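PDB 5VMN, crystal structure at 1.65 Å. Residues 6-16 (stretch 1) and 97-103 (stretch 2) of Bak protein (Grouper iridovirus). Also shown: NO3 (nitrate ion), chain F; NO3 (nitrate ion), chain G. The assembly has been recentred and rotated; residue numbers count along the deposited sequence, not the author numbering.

Stretch 1 (6-16) MTNINFSALLR
Stretch 2 97-103: QLERFFR

The most unusual feature of this contact is that polar atoms of both stretches meet at a nitrate ion, probably carried over from the crystallisation liquor, while no hydrogen bond joins the two stretches directly. The chain F nitrate sits at the start of the helix formed by residues 11-16, where the free backbone amides point out of the first turn. Phe 11 N donates to nitrate O3 at 3.1 Å and Ser 12 N to nitrate O2 at 2.7 Å. From the other stretch Glu 99 reaches the same ion, its OE2 lying 2.6 Å from nitrate O3 and 3.0 Å from nitrate O2.

Residues 6-10 lead into the helix in a largely extended course (phi/psi -134/155 at Met 6, -73/142 at Thr 7, -112/136 at Ile 9, -83/94 at Asn 10), broken by helical angles at Asn 8 (-79/-43). Asn 10, with chi1 t and chi2 -18°, is the N-cap: Ala 13 N donates to Asn 10 OD1 at 3.2 Å, satisfying an amide that has no backbone partner one turn back. Regular helical bonds follow, Leu 14 N to Asn 10 O at 2.9 Å and Leu 15 N to Phe 11 O at 3.0 Å.

Stretch 2 is helical from an earlier point in the chain, with Phe 101 N bonded to Gln 97 O at 3.1 Å and Phe 102 N to Leu 98 O at 3.1 Å. The two helix directions make an angle of 127°, well short of antiparallel, and their axes approach to 11.3 Å. Across the contact the nearest CA atoms are those of Phe 11 and Glu 99, 7.4 Å apart. The surface buried between the stretches, both sides summed, is 278 Å².

Phe 11 is the centre of the packing and contributes the largest covered area. Its CA-to-CB bond points toward stretch 2, and with chi1 at -65° (m) and chi2 at -71° the ring meets three residues of the partner helix. Phe 11 CD1 lies 3.9 Å from Leu 98 CD1, Phe 11 CD2 lies 3.7 Å from Glu 99 CG, and Phe 11 CZ lies 3.4 Å from Phe 102 CD2. The Phe 102 ring (chi1 -76°, chi2 -71°) is nearly parallel to that of Phe 11, with planes at 10°, but the centroids are 5.1 Å apart and the rings are slid so that they barely overlap. Leu 98, its chi1 between wells at -104° and chi2 t, also meets Leu 15 (m, t), with the two CD1 atoms 4.0 Å apart. One methyl thus extends the apolar patch along the first helix.

Glu 99 leaves its backbone sideways; with chi1 m, chi2 t and chi3 -27°, its aliphatic part packs on Phe 11 while its carboxyl group reaches the ion. A second nitrate, chain G, accepts from Ile 9 N at 2.9 Å through its O2, and its O3 lies 3.8 Å from Phe 102 CB.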

# COMPACT_ATOMS: atom_id res chain seq x y z
N MET A 6 -4.42 -11.44 -11.64
CA MET A 6 -5.06 -10.13 -11.65
C MET A 6 -4.87 -9.52 -10.27
O MET A 6 -4.67 -10.24 -9.29
CB MET A 6 -6.55 -10.23 -12.04
CG MET A 6 -6.77 -10.83 -13.44
SD MET A 6 -8.51 -11.08 -13.95
CE MET A 6 -9.11 -9.38 -13.93
N THR A 7 -4.90 -8.19 -10.20
CA THR A 7 -4.65 -7.53 -8.93
C THR A 7 -5.84 -7.71 -7.99
O THR A 7 -7.00 -7.70 -8.43
CB THR A 7 -4.38 -6.03 -9.12
OG1 THR A 7 -5.18 -5.52 -10.19
CG2 THR A 7 -2.89 -5.79 -9.41
N ASN A 8 -5.55 -7.89 -6.71
CA ASN A 8 -6.61 -7.89 -5.71
C ASN A 8 -7.02 -6.47 -5.38
O ASN A 8 -8.22 -6.18 -5.28
CB ASN A 8 -6.16 -8.62 -4.45
CG ASN A 8 -6.21 -10.13 -4.60
OD1 ASN A 8 -6.93 -10.67 -5.46
ND2 ASN A 8 -5.44 -10.82 -3.76
N ILE A 9 -6.06 -5.57 -5.21
CA ILE A 9 -6.35 -4.16 -5.01
C ILE A 9 -5.85 -3.41 -6.23
O ILE A 9 -4.73 -3.63 -6.71
CB ILE A 9 -5.69 -3.60 -3.74
CG1 ILE A 9 -6.20 -4.32 -2.50
CG2 ILE A 9 -5.96 -2.10 -3.60
CD1 ILE A 9 -7.70 -4.17 -2.27
N ASN A 10 -6.67 -2.49 -6.70
CA ASN A 10 -6.28 -1.60 -7.80
C ASN A 10 -5.49 -0.46 -7.20
O ASN A 10 -6.08 0.54 -6.77
CB ASN A 10 -7.53 -1.08 -8.50
CG ASN A 10 -7.21 -0.28 -9.74
OD1 ASN A 10 -6.09 0.16 -9.94
ND2 ASN A 10 -8.21 -0.10 -10.60
N PHE A 11 -4.16 -0.58 -7.18
CA PHE A 11 -3.33 0.40 -6.47
C PHE A 11 -3.32 1.75 -7.18
O PHE A 11 -3.24 2.79 -6.53
CB PHE A 11 -1.89 -0.12 -6.27
CG PHE A 11 -1.81 -1.34 -5.36
CD1 PHE A 11 -2.05 -1.22 -4.00
CD2 PHE A 11 -1.54 -2.59 -5.88
CE1 PHE A 11 -2.00 -2.34 -3.18
CE2 PHE A 11 -1.50 -3.70 -5.06
CZ PHE A 11 -1.72 -3.57 -3.70
N SER A 12 -3.43 1.76 -8.50
CA SER A 12 -3.55 3.03 -9.20
C SER A 12 -4.82 3.77 -8.80
O SER A 12 -4.79 4.98 -8.53
CB SER A 12 -3.52 2.79 -10.71
OG SER A 12 -3.60 4.02 -11.40
N ALA A 13 -5.96 3.07 -8.74
CA ALA A 13 -7.18 3.72 -8.29
C ALA A 13 -7.06 4.16 -6.84
O ALA A 13 -7.52 5.25 -6.48
CB ALA A 13 -8.39 2.78 -8.45
N LEU A 14 -6.44 3.33 -6.01
CA LEU A 14 -6.27 3.68 -4.60
C LEU A 14 -5.53 4.99 -4.46
O LEU A 14 -5.94 5.86 -3.69
CB LEU A 14 -5.50 2.57 -3.89
CG LEU A 14 -5.21 2.77 -2.39
CD1 LEU A 14 -6.41 2.60 -1.55
CD2 LEU A 14 -4.16 1.78 -1.93
N LEU A 15 -4.40 5.13 -5.13
CA LEU A 15 -3.57 6.31 -4.92
C LEU A 15 -4.12 7.54 -5.63
O LEU A 15 -3.77 8.67 -5.25
CB LEU A 15 -2.14 6.01 -5.38
CG LEU A 15 -1.51 4.85 -4.59
CD1 LEU A 15 -0.10 4.59 -5.04
CD2 LEU A 15 -1.53 5.06 -3.08
N ARG A 16 -4.95 7.37 -6.64
CA ARG A 16 -5.57 8.51 -7.30
C ARG A 16 -6.80 8.98 -6.54
O ARG A 16 -7.20 10.13 -6.67
CB ARG A 16 -5.91 8.17 -8.74
CG ARG A 16 -4.66 8.11 -9.63
CD ARG A 16 -4.91 7.66 -11.08
NE ARG A 16 -3.73 7.93 -11.91
CZ ARG A 16 -2.63 7.18 -11.94
NH1 ARG A 16 -1.61 7.54 -12.72
NH2 ARG A 16 -2.52 6.09 -11.19
N GLN A 97 6.04 -0.24 -8.18
CA GLN A 97 6.83 -0.64 -7.03
C GLN A 97 5.93 -1.29 -5.98
O GLN A 97 6.29 -2.32 -5.39
CB GLN A 97 7.56 0.59 -6.44
CG GLN A 97 8.71 1.17 -7.30
CD GLN A 97 9.27 2.55 -6.81
OE1 GLN A 97 8.94 3.03 -5.74
NE2 GLN A 97 10.08 3.18 -7.65
N LEU A 98 4.75 -0.71 -5.74
CA LEU A 98 3.79 -1.28 -4.80
C LEU A 98 3.35 -2.67 -5.23
O LEU A 98 3.35 -3.61 -4.43
CB LEU A 98 2.57 -0.39 -4.69
CG LEU A 98 2.40 0.48 -3.48
CD1 LEU A 98 1.03 1.10 -3.55
CD2 LEU A 98 2.56 -0.29 -2.21
N GLU A 99 2.96 -2.80 -6.49
CA GLU A 99 2.52 -4.10 -6.98
C GLU A 99 3.62 -5.14 -6.81
O GLU A 99 3.35 -6.28 -6.39
CB GLU A 99 2.11 -4.00 -8.45
CG GLU A 99 0.87 -3.13 -8.64
CD GLU A 99 0.66 -2.68 -10.08
OE1 GLU A 99 1.65 -2.58 -10.83
OE2 GLU A 99 -0.50 -2.43 -10.45
N ARG A 100 4.87 -4.77 -7.11
CA ARG A 100 5.98 -5.70 -6.98
C ARG A 100 6.12 -6.18 -5.54
O ARG A 100 6.38 -7.36 -5.29
CB ARG A 100 7.28 -5.03 -7.48
CG ARG A 100 8.30 -5.93 -8.17
CD ARG A 100 9.19 -5.12 -9.14
NE ARG A 100 9.67 -3.89 -8.51
CZ ARG A 100 9.62 -2.66 -9.04
NH1 ARG A 100 9.12 -2.45 -10.26
NH2 ARG A 100 10.08 -1.63 -8.34
N PHE A 101 5.95 -5.27 -4.57
CA PHE A 101 6.06 -5.67 -3.18
C PHE A 101 5.00 -6.72 -2.84
O PHE A 101 5.31 -7.74 -2.21
CB PHE A 101 5.90 -4.47 -2.24
CG PHE A 101 5.81 -4.85 -0.79
CD1 PHE A 101 6.94 -5.27 -0.12
CD2 PHE A 101 4.60 -4.87 -0.13
CE1 PHE A 101 6.89 -5.65 1.20
CE2 PHE A 101 4.53 -5.24 1.20
CZ PHE A 101 5.68 -5.64 1.87
N PHE A 102 3.75 -6.47 -3.23
CA PHE A 102 2.67 -7.34 -2.80
C PHE A 102 2.65 -8.66 -3.56
O PHE A 102 2.06 -9.63 -3.10
CB PHE A 102 1.32 -6.63 -2.92
CG PHE A 102 1.08 -5.62 -1.83
CD1 PHE A 102 0.82 -6.03 -0.53
CD2 PHE A 102 1.16 -4.27 -2.09
CE1 PHE A 102 0.64 -5.12 0.47
CE2 PHE A 102 0.95 -3.35 -1.09
CZ PHE A 102 0.72 -3.77 0.21
N ARG A 103 3.32 -8.72 -4.71
CA ARG A 103 3.40 -9.98 -5.45
C ARG A 103 4.49 -10.91 -4.94
O ARG A 103 4.55 -12.07 -5.36
CB ARG A 103 3.62 -9.70 -6.93
CG ARG A 103 2.41 -9.07 -7.61
CD ARG A 103 2.52 -9.12 -9.13
NE ARG A 103 3.84 -8.66 -9.61
CZ ARG A 103 4.08 -7.48 -10.18
NH1 ARG A 103 3.11 -6.59 -10.37
NH2 ARG A 103 5.32 -7.18 -10.55
N NO3 F . -3.01 -1.53 -10.10
O1 NO3 F . -3.72 -1.83 -11.10
O2 NO3 F . -2.55 -0.36 -9.98
O3 NO3 F . -2.75 -2.40 -9.21
N NO3 G . -2.60 -7.29 -3.86
O1 NO3 G . -1.88 -7.33 -4.89
O2 NO3 G . -3.68 -6.64 -3.89
O3 NO3 G . -2.24 -7.89 -2.79